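Local coordinates for protein split-Soret cytochrome c (Desulfovibrio desulfuricans, PDB 1H21) that is a dimeric diheme electron-transport protein that probably also holds one [2Fe-2S] cluster per subunit and may take part in sulfate reduction, at residues A33-W38 and A129-K134; V118-I123 and L137-S142; L24-C29 and K181-I186; G91-F96 and E111-Y116; F17-H22 and A62-F67. All coordinates share one frame; numbering follows the deposited sequence.

Interaction 1. Residues A33-W38 and A129-K134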
# COMPACT_ATOMS: atom_id res chain seq x y z
N ALA A 33 -0.17 17.36 -8.85
CA ALA A 33 -0.55 16.34 -7.87
C ALA A 33 -1.74 16.84 -7.08
O ALA A 33 -2.73 16.12 -6.93
CB ALA A 33 0.61 16.01 -6.92
N TYR A 34 -1.65 18.08 -6.61
CA TYR A 34 -2.73 18.70 -5.85
C TYR A 34 -4.01 18.75 -6.70
O TYR A 34 -5.11 18.44 -6.21
CB TYR A 34 -2.33 20.11 -5.39
CG TYR A 34 -3.43 20.89 -4.69
CD1 TYR A 34 -3.56 20.87 -3.30
CD2 TYR A 34 -4.35 21.64 -5.42
CE1 TYR A 34 -4.58 21.57 -2.66
CE2 TYR A 34 -5.38 22.32 -4.79
CZ TYR A 34 -5.49 22.29 -3.42
OH TYR A 34 -6.54 22.93 -2.81
N ASP A 35 -3.87 19.11 -7.97
CA ASP A 35 -5.02 19.18 -8.88
C ASP A 35 -5.56 17.78 -9.17
O ASP A 35 -6.77 17.54 -9.15
CB ASP A 35 -4.62 19.86 -10.21
CG ASP A 35 -4.30 21.35 -10.04
OD1 ASP A 35 -4.58 21.93 -8.96
OD2 ASP A 35 -3.76 21.95 -11.00
N GLY A 36 -4.64 16.86 -9.40
CA GLY A 36 -5.00 15.49 -9.69
C GLY A 36 -5.81 14.88 -8.57
O GLY A 36 -6.77 14.15 -8.83
N TYR A 37 -5.47 15.25 -7.33
CA TYR A 37 -6.13 14.75 -6.13
C TYR A 37 -7.65 14.96 -6.17
O TYR A 37 -8.43 14.05 -5.81
CB TYR A 37 -5.51 15.39 -4.87
CG TYR A 37 -6.29 15.19 -3.57
CD1 TYR A 37 -6.09 14.05 -2.77
CD2 TYR A 37 -7.30 16.09 -3.19
CE1 TYR A 37 -6.88 13.82 -1.62
CE2 TYR A 37 -8.08 15.87 -2.06
CZ TYR A 37 -7.88 14.74 -1.28
OH TYR A 37 -8.70 14.52 -0.20
N TRP A 38 -8.07 16.14 -6.61
CA TRP A 38 -9.48 16.47 -6.68
C TRP A 38 -10.17 15.90 -7.92
O TRP A 38 -11.35 15.59 -7.88
CB TRP A 38 -9.66 17.98 -6.64
CG TRP A 38 -8.99 18.64 -5.50
CD1 TRP A 38 -7.77 19.23 -5.51
CD2 TRP A 38 -9.49 18.78 -4.16
NE1 TRP A 38 -7.47 19.72 -4.27
CE2 TRP A 38 -8.51 19.46 -3.42
CE3 TRP A 38 -10.67 18.38 -3.52
CZ2 TRP A 38 -8.67 19.76 -2.05
CZ3 TRP A 38 -10.83 18.68 -2.15
CH2 TRP A 38 -9.83 19.36 -1.44
N ALA A 129 -6.29 28.53 -5.38
CA ALA A 129 -6.59 27.43 -6.30
C ALA A 129 -7.15 26.32 -5.41
O ALA A 129 -7.40 25.20 -5.88
CB ALA A 129 -5.32 26.97 -7.02
N ALA A 130 -7.30 26.64 -4.12
CA ALA A 130 -7.81 25.71 -3.12
C ALA A 130 -9.18 25.21 -3.53
O ALA A 130 -10.10 26.01 -3.74
CB ALA A 130 -7.89 26.38 -1.77
N GLN A 131 -9.32 23.90 -3.65
CA GLN A 131 -10.60 23.32 -4.04
C GLN A 131 -11.43 22.83 -2.86
O GLN A 131 -12.61 22.50 -3.04
CB GLN A 131 -10.41 22.21 -5.06
CG GLN A 131 -9.76 22.69 -6.35
CD GLN A 131 -9.78 21.64 -7.42
OE1 GLN A 131 -8.75 21.36 -8.05
NE2 GLN A 131 -10.98 21.03 -7.64
N GLY A 132 -10.81 22.74 -1.68
CA GLY A 132 -11.52 22.30 -0.49
C GLY A 132 -11.83 23.49 0.40
O GLY A 132 -12.99 23.92 0.47
N VAL A 133 -10.83 23.96 1.13
CA VAL A 133 -10.96 25.13 1.99
C VAL A 133 -9.72 26.01 1.78
O VAL A 133 -8.58 25.51 1.75
CB VAL A 133 -11.10 24.78 3.49
CG1 VAL A 133 -12.25 23.85 3.70
CG2 VAL A 133 -9.78 24.22 4.05
N LYS A 134 -9.95 27.30 1.57
CA LYS A 134 -8.87 28.25 1.34
C LYS A 134 -8.29 28.58 2.70
O LYS A 134 -9.01 28.51 3.71
CB LYS A 134 -9.43 29.51 0.69
CG LYS A 134 -8.94 29.75 -0.75
CD LYS A 134 -9.89 30.70 -1.48
CE LYS A 134 -11.23 30.04 -1.80
NZ LYS A 134 -12.30 31.09 -2.01

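Interaction 2. Residues V118-I123 and L137-S142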
# COMPACT_ATOMS: atom_id res chain seq x y z
N VAL A 118 9.12 12.25 9.65
CA VAL A 118 9.61 13.34 10.48
C VAL A 118 9.26 14.78 10.12
O VAL A 118 9.23 15.64 11.00
CB VAL A 118 11.13 13.27 10.68
CG1 VAL A 118 11.49 11.97 11.36
CG2 VAL A 118 11.87 13.39 9.35
N THR A 119 9.05 15.06 8.84
CA THR A 119 8.74 16.41 8.40
C THR A 119 7.36 16.88 8.84
O THR A 119 6.40 16.10 8.84
CB THR A 119 8.90 16.53 6.85
OG1 THR A 119 10.25 16.23 6.50
CG2 THR A 119 8.57 17.92 6.36
N LYS A 120 7.27 18.13 9.29
CA LYS A 120 6.00 18.71 9.69
C LYS A 120 5.35 19.11 8.39
O LYS A 120 5.93 19.90 7.64
CB LYS A 120 6.20 19.94 10.56
CG LYS A 120 6.87 19.67 11.88
CD LYS A 120 6.59 20.81 12.82
CE LYS A 120 7.29 20.60 14.12
NZ LYS A 120 6.69 21.45 15.19
N LEU A 121 4.20 18.53 8.11
CA LEU A 121 3.46 18.78 6.87
C LEU A 121 2.00 19.13 7.21
O LEU A 121 1.55 18.95 8.36
CB LEU A 121 3.51 17.51 5.99
CG LEU A 121 4.89 16.90 5.70
CD1 LEU A 121 4.75 15.44 5.32
CD2 LEU A 121 5.61 17.69 4.61
N PRO A 122 1.26 19.71 6.24
CA PRO A 122 1.68 20.05 4.88
C PRO A 122 2.53 21.32 4.84
O PRO A 122 2.58 22.10 5.79
CB PRO A 122 0.36 20.28 4.18
CG PRO A 122 -0.44 20.95 5.25
CD PRO A 122 -0.17 20.03 6.42
N ILE A 123 3.20 21.50 3.72
CA ILE A 123 4.04 22.65 3.47
C ILE A 123 3.40 23.40 2.29
O ILE A 123 3.26 24.63 2.32
CB ILE A 123 5.48 22.19 3.12
CG1 ILE A 123 6.14 21.61 4.37
CG2 ILE A 123 6.28 23.31 2.52
CD1 ILE A 123 7.53 20.98 4.13
N LEU A 137 -3.43 25.70 7.43
CA LEU A 137 -3.70 24.43 8.10
C LEU A 137 -2.58 24.12 9.08
O LEU A 137 -1.42 24.47 8.85
CB LEU A 137 -3.89 23.29 7.10
CG LEU A 137 -5.21 23.29 6.33
CD1 LEU A 137 -5.17 22.32 5.15
CD2 LEU A 137 -6.37 22.97 7.27
N PRO A 138 -2.93 23.52 10.24
CA PRO A 138 -1.94 23.16 11.26
C PRO A 138 -1.03 22.10 10.67
O PRO A 138 -1.48 21.27 9.89
CB PRO A 138 -2.79 22.54 12.37
CG PRO A 138 -4.17 23.08 12.13
CD PRO A 138 -4.27 23.07 10.64
N MET A 139 0.24 22.13 11.03
CA MET A 139 1.19 21.17 10.51
C MET A 139 1.61 20.23 11.63
O MET A 139 1.63 20.63 12.81
CB MET A 139 2.44 21.90 9.97
CG MET A 139 2.18 22.87 8.84
SD MET A 139 3.61 23.94 8.57
CE MET A 139 4.87 23.19 9.60
N SER A 140 1.98 19.00 11.28
CA SER A 140 2.43 18.03 12.27
C SER A 140 3.22 16.92 11.62
O SER A 140 3.17 16.73 10.40
CB SER A 140 1.25 17.45 13.07
OG SER A 140 0.32 16.79 12.23
N ALA A 141 4.04 16.25 12.42
CA ALA A 141 4.83 15.13 11.95
C ALA A 141 4.03 13.90 12.36
O ALA A 141 3.63 13.78 13.51
CB ALA A 141 6.18 15.13 12.63
N SER A 142 3.78 13.01 11.41
CA SER A 142 3.00 11.82 11.69
C SER A 142 3.77 10.71 12.38
O SER A 142 3.23 10.03 13.25
CB SER A 142 2.43 11.29 10.37
OG SER A 142 3.47 11.10 9.43
O HOH W 1 4.53 14.15 9.07

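Interaction 3. Residues L24-C29 and K181-I186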
# COMPACT_ATOMS: atom_id res chain seq x y z
N LEU A 24 12.27 16.12 -13.67
CA LEU A 24 10.98 16.75 -13.50
C LEU A 24 11.09 18.12 -12.85
O LEU A 24 12.14 18.48 -12.32
CB LEU A 24 10.11 15.86 -12.59
CG LEU A 24 9.93 14.37 -12.93
CD1 LEU A 24 9.91 13.52 -11.65
CD2 LEU A 24 8.68 14.16 -13.80
N ASP A 25 10.00 18.87 -12.87
CA ASP A 25 9.96 20.17 -12.23
C ASP A 25 9.16 19.93 -10.96
O ASP A 25 7.92 19.82 -11.03
CB ASP A 25 9.22 21.19 -13.08
CG ASP A 25 9.11 22.57 -12.41
OD1 ASP A 25 9.61 22.77 -11.27
OD2 ASP A 25 8.51 23.47 -13.02
N PRO A 26 9.84 19.80 -9.80
CA PRO A 26 9.16 19.57 -8.52
C PRO A 26 7.95 20.51 -8.28
O PRO A 26 6.86 20.04 -7.91
CB PRO A 26 10.28 19.79 -7.51
CG PRO A 26 11.45 19.22 -8.21
CD PRO A 26 11.30 19.81 -9.60
N LYS A 27 8.13 21.81 -8.53
CA LYS A 27 7.05 22.79 -8.34
C LYS A 27 5.85 22.43 -9.21
O LYS A 27 4.69 22.49 -8.77
CB LYS A 27 7.51 24.22 -8.70
CG LYS A 27 8.88 24.66 -8.14
CD LYS A 27 8.99 24.68 -6.60
CE LYS A 27 10.46 24.85 -6.14
NZ LYS A 27 11.39 23.75 -6.61
N GLU A 28 6.13 22.09 -10.47
CA GLU A 28 5.08 21.71 -11.40
C GLU A 28 4.38 20.45 -10.85
O GLU A 28 3.14 20.36 -10.80
CB GLU A 28 5.65 21.43 -12.80
CG GLU A 28 4.54 21.22 -13.86
CD GLU A 28 5.03 20.68 -15.21
OE1 GLU A 28 6.18 20.16 -15.32
OE2 GLU A 28 4.23 20.75 -16.17
N CYS A 29 5.18 19.50 -10.38
CA CYS A 29 4.67 18.26 -9.83
C CYS A 29 3.76 18.45 -8.62
O CYS A 29 2.67 17.88 -8.58
CB CYS A 29 5.82 17.34 -9.48
SG CYS A 29 6.48 16.66 -10.97
N LYS A 181 8.56 16.10 -3.14
CA LYS A 181 9.71 15.37 -2.61
C LYS A 181 10.14 14.21 -3.51
O LYS A 181 11.33 14.00 -3.74
CB LYS A 181 9.38 14.84 -1.21
CG LYS A 181 10.52 14.05 -0.59
CD LYS A 181 11.77 14.91 -0.53
CE LYS A 181 12.93 14.18 0.12
NZ LYS A 181 14.11 15.06 0.25
N ALA A 182 9.17 13.44 -4.00
CA ALA A 182 9.47 12.30 -4.86
C ALA A 182 10.16 12.80 -6.12
O ALA A 182 11.10 12.16 -6.62
CB ALA A 182 8.17 11.54 -5.24
N ALA A 183 9.68 13.94 -6.63
CA ALA A 183 10.24 14.55 -7.83
C ALA A 183 11.72 14.85 -7.57
O ALA A 183 12.58 14.41 -8.33
CB ALA A 183 9.48 15.82 -8.20
N GLU A 184 12.02 15.49 -6.44
CA GLU A 184 13.41 15.80 -6.13
C GLU A 184 14.28 14.55 -6.06
O GLU A 184 15.41 14.54 -6.52
CB GLU A 184 13.52 16.54 -4.82
CG GLU A 184 12.83 17.89 -4.82
CD GLU A 184 13.23 18.73 -3.63
OE1 GLU A 184 13.57 18.15 -2.57
OE2 GLU A 184 13.23 19.97 -3.75
N ILE A 185 13.74 13.50 -5.47
CA ILE A 185 14.45 12.24 -5.36
C ILE A 185 14.72 11.66 -6.75
O ILE A 185 15.82 11.16 -7.03
CB ILE A 185 13.63 11.23 -4.51
CG1 ILE A 185 13.51 11.74 -3.08
CG2 ILE A 185 14.31 9.86 -4.51
CD1 ILE A 185 12.52 10.97 -2.24
N ILE A 186 13.71 11.71 -7.62
CA ILE A 186 13.89 11.16 -8.96
C ILE A 186 15.04 11.92 -9.64
O ILE A 186 15.98 11.30 -10.13
CB ILE A 186 12.60 11.26 -9.82
CG1 ILE A 186 11.61 10.17 -9.38
CG2 ILE A 186 12.94 11.14 -11.31
CD1 ILE A 186 10.18 10.40 -9.88

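Interaction 4. Residues G91-F96 and E111-Y116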
# COMPACT_ATOMS: atom_id res chain seq x y z
N GLY A 91 1.70 6.08 -4.66
CA GLY A 91 1.68 6.64 -6.00
C GLY A 91 3.05 7.15 -6.43
O GLY A 91 3.47 6.92 -7.56
N ALA A 92 3.75 7.83 -5.52
CA ALA A 92 5.06 8.37 -5.84
C ALA A 92 6.13 7.29 -5.90
O ALA A 92 6.89 7.24 -6.85
CB ALA A 92 5.45 9.45 -4.83
N ALA A 93 6.16 6.40 -4.92
CA ALA A 93 7.18 5.37 -4.92
C ALA A 93 7.01 4.36 -6.05
O ALA A 93 7.98 3.76 -6.50
CB ALA A 93 7.20 4.66 -3.59
N ALA A 94 5.77 4.16 -6.49
CA ALA A 94 5.49 3.18 -7.53
C ALA A 94 6.14 3.55 -8.83
O ALA A 94 6.55 2.66 -9.60
CB ALA A 94 3.99 3.03 -7.73
N THR A 95 6.21 4.86 -9.09
CA THR A 95 6.81 5.37 -10.32
C THR A 95 8.28 4.95 -10.43
O THR A 95 8.76 4.63 -11.52
CB THR A 95 6.70 6.92 -10.44
OG1 THR A 95 7.53 7.55 -9.46
CG2 THR A 95 5.30 7.39 -10.22
N PHE A 96 8.96 4.87 -9.30
CA PHE A 96 10.37 4.50 -9.30
C PHE A 96 10.57 3.12 -9.91
O PHE A 96 11.62 2.84 -10.53
CB PHE A 96 10.96 4.48 -7.88
CG PHE A 96 10.78 5.75 -7.13
CD1 PHE A 96 10.31 6.91 -7.76
CD2 PHE A 96 11.09 5.79 -5.77
CE1 PHE A 96 10.16 8.08 -7.06
CE2 PHE A 96 10.95 6.97 -5.05
CZ PHE A 96 10.48 8.12 -5.70
N GLU A 111 14.30 7.28 1.66
CA GLU A 111 14.37 8.73 1.84
C GLU A 111 12.97 9.34 1.81
O GLU A 111 12.61 10.15 2.66
CB GLU A 111 15.26 9.37 0.76
CG GLU A 111 14.97 10.85 0.55
CD GLU A 111 16.19 11.68 0.25
OE1 GLU A 111 17.32 11.16 0.31
OE2 GLU A 111 16.00 12.88 -0.05
N LEU A 112 12.18 8.95 0.81
CA LEU A 112 10.82 9.45 0.69
C LEU A 112 10.00 9.14 1.95
O LEU A 112 9.40 10.05 2.52
CB LEU A 112 10.17 8.83 -0.55
CG LEU A 112 8.74 9.25 -0.83
CD1 LEU A 112 8.66 10.77 -0.96
CD2 LEU A 112 8.27 8.52 -2.09
N PHE A 113 10.05 7.89 2.41
CA PHE A 113 9.31 7.46 3.60
C PHE A 113 9.82 8.03 4.95
O PHE A 113 9.01 8.47 5.76
CB PHE A 113 9.22 5.92 3.66
CG PHE A 113 8.25 5.33 2.66
CD1 PHE A 113 7.77 6.07 1.58
CD2 PHE A 113 7.82 4.02 2.79
CE1 PHE A 113 6.89 5.52 0.65
CE2 PHE A 113 6.94 3.46 1.87
CZ PHE A 113 6.47 4.21 0.80
N ARG A 114 11.14 8.01 5.19
CA ARG A 114 11.71 8.56 6.43
C ARG A 114 11.45 10.07 6.50
O ARG A 114 11.17 10.62 7.57
CB ARG A 114 13.21 8.29 6.49
CG ARG A 114 13.54 6.84 6.71
CD ARG A 114 15.01 6.54 6.61
NE ARG A 114 15.24 5.09 6.62
CZ ARG A 114 16.37 4.48 6.25
NH1 ARG A 114 17.42 5.18 5.82
NH2 ARG A 114 16.45 3.16 6.33
N TRP A 115 11.49 10.72 5.34
CA TRP A 115 11.26 12.14 5.27
C TRP A 115 9.84 12.42 5.73
O TRP A 115 9.61 13.30 6.58
CB TRP A 115 11.46 12.62 3.82
CG TRP A 115 10.84 13.96 3.52
CD1 TRP A 115 11.36 15.20 3.80
CD2 TRP A 115 9.57 14.19 2.89
NE1 TRP A 115 10.48 16.18 3.39
CE2 TRP A 115 9.37 15.59 2.84
CE3 TRP A 115 8.57 13.35 2.38
CZ2 TRP A 115 8.23 16.17 2.29
CZ3 TRP A 115 7.43 13.92 1.84
CH2 TRP A 115 7.27 15.32 1.80
N TYR A 116 8.90 11.64 5.20
CA TYR A 116 7.49 11.77 5.53
C TYR A 116 7.22 11.62 7.03
O TYR A 116 6.49 12.43 7.61
CB TYR A 116 6.62 10.79 4.75
CG TYR A 116 5.14 11.00 4.98
CD1 TYR A 116 4.42 11.90 4.21
CD2 TYR A 116 4.47 10.31 5.99
CE1 TYR A 116 3.07 12.13 4.45
CE2 TYR A 116 3.13 10.52 6.23
CZ TYR A 116 2.43 11.43 5.46
OH TYR A 116 1.09 11.66 5.71

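Interaction 5. Residues F17-H22 and A62-F67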
# COMPACT_ATOMS: atom_id res chain seq x y z
N PHE A 17 11.63 -2.44 -15.87
CA PHE A 17 12.36 -1.20 -15.52
C PHE A 17 13.01 -0.58 -16.76
O PHE A 17 14.00 0.13 -16.66
CB PHE A 17 13.42 -1.49 -14.44
CG PHE A 17 12.96 -2.48 -13.38
CD1 PHE A 17 13.74 -3.59 -13.05
CD2 PHE A 17 11.73 -2.33 -12.74
CE1 PHE A 17 13.29 -4.54 -12.12
CE2 PHE A 17 11.29 -3.29 -11.82
CZ PHE A 17 12.08 -4.40 -11.51
N GLY A 18 12.42 -0.82 -17.93
CA GLY A 18 12.98 -0.30 -19.16
C GLY A 18 12.53 1.07 -19.65
O GLY A 18 12.86 1.45 -20.77
N TRP A 19 11.75 1.80 -18.87
CA TRP A 19 11.33 3.13 -19.29
C TRP A 19 12.50 4.11 -19.10
O TRP A 19 13.38 3.88 -18.24
CB TRP A 19 10.13 3.57 -18.46
CG TRP A 19 8.83 2.88 -18.79
CD1 TRP A 19 8.66 1.76 -19.56
CD2 TRP A 19 7.50 3.35 -18.46
NE1 TRP A 19 7.31 1.52 -19.76
CE2 TRP A 19 6.58 2.48 -19.10
CE3 TRP A 19 7.00 4.43 -17.72
CZ2 TRP A 19 5.19 2.66 -19.02
CZ3 TRP A 19 5.62 4.60 -17.63
CH2 TRP A 19 4.73 3.73 -18.28
N LYS A 20 12.52 5.18 -19.89
CA LYS A 20 13.57 6.20 -19.79
C LYS A 20 13.15 7.30 -18.81
O LYS A 20 12.12 7.95 -18.99
CB LYS A 20 13.89 6.80 -21.18
CG LYS A 20 14.78 8.06 -21.17
CD LYS A 20 15.65 8.15 -22.43
CE LYS A 20 16.74 7.07 -22.39
NZ LYS A 20 17.81 7.21 -23.42
N PRO A 21 13.90 7.47 -17.71
CA PRO A 21 13.53 8.51 -16.75
C PRO A 21 13.80 9.90 -17.35
O PRO A 21 14.64 10.03 -18.24
CB PRO A 21 14.43 8.22 -15.56
CG PRO A 21 15.64 7.59 -16.19
CD PRO A 21 15.04 6.67 -17.22
N HIS A 22 13.03 10.89 -16.94
CA HIS A 22 13.20 12.25 -17.42
C HIS A 22 13.18 13.13 -16.19
O HIS A 22 12.42 12.85 -15.28
CB HIS A 22 12.03 12.67 -18.32
CG HIS A 22 11.92 11.89 -19.60
ND1 HIS A 22 12.69 12.16 -20.71
CD2 HIS A 22 11.10 10.88 -19.95
CE1 HIS A 22 12.35 11.35 -21.69
NE2 HIS A 22 11.38 10.56 -21.26
N ALA A 62 4.47 8.30 -25.38
CA ALA A 62 4.61 6.91 -24.95
C ALA A 62 5.98 6.60 -24.39
O ALA A 62 6.95 7.25 -24.74
CB ALA A 62 4.32 5.98 -26.12
N PRO A 63 6.10 5.56 -23.53
CA PRO A 63 5.04 4.67 -23.05
C PRO A 63 4.20 5.30 -21.92
O PRO A 63 3.06 4.88 -21.67
CB PRO A 63 5.82 3.44 -22.58
CG PRO A 63 7.06 4.05 -22.04
CD PRO A 63 7.42 5.08 -23.08
N TYR A 64 4.78 6.33 -21.29
CA TYR A 64 4.17 7.06 -20.18
C TYR A 64 2.70 7.37 -20.38
O TYR A 64 1.89 7.12 -19.50
CB TYR A 64 4.93 8.37 -19.93
CG TYR A 64 6.41 8.25 -20.16
CD1 TYR A 64 6.98 8.67 -21.36
CD2 TYR A 64 7.24 7.67 -19.21
CE1 TYR A 64 8.33 8.50 -21.61
CE2 TYR A 64 8.59 7.50 -19.46
CZ TYR A 64 9.12 7.91 -20.66
OH TYR A 64 10.46 7.70 -20.90
N ASN A 65 2.35 7.90 -21.54
CA ASN A 65 0.97 8.26 -21.78
C ASN A 65 0.00 7.11 -22.13
O ASN A 65 -1.17 7.34 -22.49
CB ASN A 65 0.87 9.42 -22.79
CG ASN A 65 1.07 8.98 -24.25
OD1 ASN A 65 1.62 7.90 -24.57
ND2 ASN A 65 0.60 9.83 -25.16
N GLN A 66 0.48 5.87 -22.00
CA GLN A 66 -0.36 4.70 -22.28
C GLN A 66 -0.83 4.05 -20.97
O GLN A 66 -1.56 3.05 -20.98
CB GLN A 66 0.41 3.66 -23.11
CG GLN A 66 0.84 4.12 -24.49
CD GLN A 66 -0.33 4.53 -25.37
OE1 GLN A 66 -1.17 3.70 -25.75
NE2 GLN A 66 -0.39 5.81 -25.70
N PHE A 67 -0.39 4.60 -19.83
CA PHE A 67 -0.73 4.07 -18.52
C PHE A 67 -2.19 4.31 -18.08
O PHE A 67 -2.75 5.40 -18.31
CB PHE A 67 0.23 4.63 -17.47
CG PHE A 67 0.22 3.87 -16.18
CD1 PHE A 67 1.14 2.84 -15.96
CD2 PHE A 67 -0.71 4.18 -15.19
CE1 PHE A 67 1.14 2.13 -14.77
CE2 PHE A 67 -0.73 3.48 -13.99
CZ PHE A 67 0.21 2.45 -13.77
O HOH W 2 10.85 5.12 -21.93

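Interaction 1. Residues A33-W38 and A129-K134
Two groups grip Y34 OH. The backbone N-H of Q131 donates to it, with 3.1 Å between Q131 N and Y34 OH and an N-H...O angle of 152°, and E169 of helix 165-192 holds it in a second hydrogen bond through OE2. Since the amide donates, the phenol proton probably turns to the carboxylate. Tyrosine suits this place: with CG anti to the backbone N, its long flat ring is sent out toward the loop, and its hydroxyl serves both partners. Q131 N and A129 O both meet the ring at its edge, A129 O lying 3.7 Å from Y34 CE2. The contact joins the C-terminal part of helix 26-38 to the loop between helices 102-118 and 147-158 in this all-helical fold. E169 is the shared brace, for its other oxygen accepts from V133 N and, weakly, from G132 N. One turn after Y34 on helix 26-38, W38 lies alongside it. Q131 CB stands over the centre of the indole face, 3.6 Å from the centroid of the five-membered ring of W38 and 10° off its normal, a CH-pi contact, while Y37 lies over the opposite face. Beyond CB the extended glutamine slides past the indole in the opposite direction, its amide plane tilted 30° from the ring, and Q131 OE1 ends 3.5 Å from W38 CD1. G132, having no side chain, brings its CA within 3.5 Å of W38 CH2. D35 packs against F10 of the second subunit.

Interaction 2. Residues V118-I123 and L137-S142
L121 and S140 pair through their backbones as a single antiparallel bridge of the hydrogen-bonded type. L121 N donates to S140 O over 3.1 Å, nearly straight at 171° though approaching from above the carbonyl plane, and S140 N returns a bond of 3.0 Å to L121 O, less straight at 156°. Weaker CA-H...O contacts flank the pair: M139 CA lies 3.1 Å from L121 O, and K120 CA also faces S140 O. Beyond the bridge a water takes over, accepting from S142 N at 2.7 Å and lying equally close to T119 O, where the chain has just left helix 102-118. On the other side P122, which follows a cis peptide bond, has no N-H with which to continue the pairing, and the bridge remains a single one. Among the side chains, M139 lies over the other chain, its CG 3.2 Å from P122 O. Its last torsion is bent (chi3 9°), and CE comes within 3.6 Å of K120 CB; a flexible, unbranched thioether can bend back over the neighbouring chain. L121 points the other way, into the protein, where it packs on W115, Y116 and L174. Further backbone groups are held by helices: P138 O accepts from W154 NE1, and I123 N donates to D177. The S140 side chain lies about 10 Å from a bound heme c. The directional bonds between the segments all use main-chain atoms, with M139 and P122 adding cover, and they tie together the two ends of the loop between 123 and 137.

Interaction 3. Residues L24-C29 and K181-I186
A183, L24 and P26 carry this contact. A183 points its CB from helix 165-192 at the start of helix 26-38, and that one methyl meets three atoms of two residues: P26 CA at 3.8 Å, P26 CG at 3.9 Å and C29 SG at 4.2 Å. A small residue suits the place because the backbones come close, with the CA atoms of P26 and A183 only 5.2 Å apart. L24, in the loop before the helix, reaches over with one branch. Its CG lies beside the backbone N (chi1 -52°), and its CD1 touches I186 CD1 at 3.6 Å, the two side chains crossing at a slant; the same methyl also grazes A183 CB. M56 of helix 44-60 adds to the cover of L24, and N187 accepts from its N-H. P26 fits the first turn of a helix, where a backbone N-H would have no helical carbonyl to bond, and its ring is turned toward the partner helix. There it crosses E184 at about a right angle, P26 CG lying 3.9 Å from E184 CG, so the glutamate packs by its methylene part. E184 OE2 stays 5.1 Å from K27 NZ, not in contact, though opposite charges may attract weakly. The start of helix 26-38, N-capped by D25 whose OD1 accepts weakly from K27 N, packs on the side of the long helix 165-192 in an all-helical fold.

Interaction 4. Residues G91-F96 and E111-Y116
A92, A93 and F96 of helix 87-99 face L112 and F113 of helix 102-118 in a buried, purely apolar contact near the centre of the chain, between the two arms of an antiparallel helical hairpin. The segment axes run at 163° to each other and come no nearer than 11.2 Å, so the helices meet through side chains, chiefly L112, and not backbone to backbone. The CG of L112 is anti to the backbone N (chi1 -180°), and its CD2 methyl packs against A92 CB at 4.0 Å, A93 CB at 4.3 Å and F96 CZ at 4.3 Å. Leucine suits the role by its reach, the alanines by offering a shallow surface to receive the methyl. F113 adds one touch, its CE1 lying 4.3 Å from A93 CB; its ring then meets W82 of the second subunit edge to face, so this side of the hairpin is also part of the dimer interface. I185 of helix 165-192 packs on L112 as well. T95, which faces helix 44-60, hydrogen-bonds its hydroxyl to A92 O, in the plane of that carbonyl, with 2.7 Å between T95 OG1 and A92 O; a buried polar group is thereby satisfied locally. With no hydrogen bond between the segments, the pairing rests on dispersion and the exclusion of water, and its methyl distances over a small area imply loose packing of non-directional groups, not close interlocking.

Interaction 5. Residues F17-H22 and A62-F67
W19 and P63 lie one over the other: P63 CG stands above the indole, 3.4 Å from the centroid of the five-membered ring of W19, a CH-pi contact. W19 CG is anti to the carbonyl carbon, and its CB already points toward the 62-67 segment. The proline is a compact, rigid aliphatic ring for the electron-rich face; P63 follows a cis peptide bond, and its O accepts from Q66 N as the chain turns. Y64 comes next and stands steeply to the indole, the planes 78° apart, with Y64 CD2 3.6 Å from W19 CE3. H22 is also oblique to Y64, its plane at 70°, completing an aromatic cluster. The cluster pins the N-terminal loop before helix 26-38 onto the short 3-10 turn at 64-66, which follows helix 44-60. V53 and M56 of that helix underlie it, and the ring of Y60 stacks on H22. At the far end of the phenol, Y64 OH donates to K20 O over 2.5 Å, in the carbonyl plane and on a lone pair. Y64 OH also accepts from a water, which in turn accepts from K20 N at 2.6 Å, and weakly from H22 NE2, 3.0 Å away at a bent 122°. K20 O is thus tied directly and K20 N through the water, while the lysine's charged end leads away. F67 CD1 comes 4.4 Å from W19 CH2, and its ring meets F67 of the second subunit.

How the interactions relate
Interaction 4 is the buried centre, and interaction 3 adjoins it: segment 181-186 of interaction 3 packs on interaction 4, with I186 on F96, A182 on A92 and a salt bridge from K181 to E111. Both are mainly apolar. Interactions 1 and 3 sit on the two ends of helix 26-38, but the surface end adds a hydrogen bond and a CH-pi contact. Interaction 2 touches interaction 4 where L121 and S142 pack on Y116 and, between two irregular segments, relies on backbone pairing. Interaction 5, on the opposite side of the chain's centre from interaction 2, relies on aromatic rings. All but interaction 2 reach the second subunit.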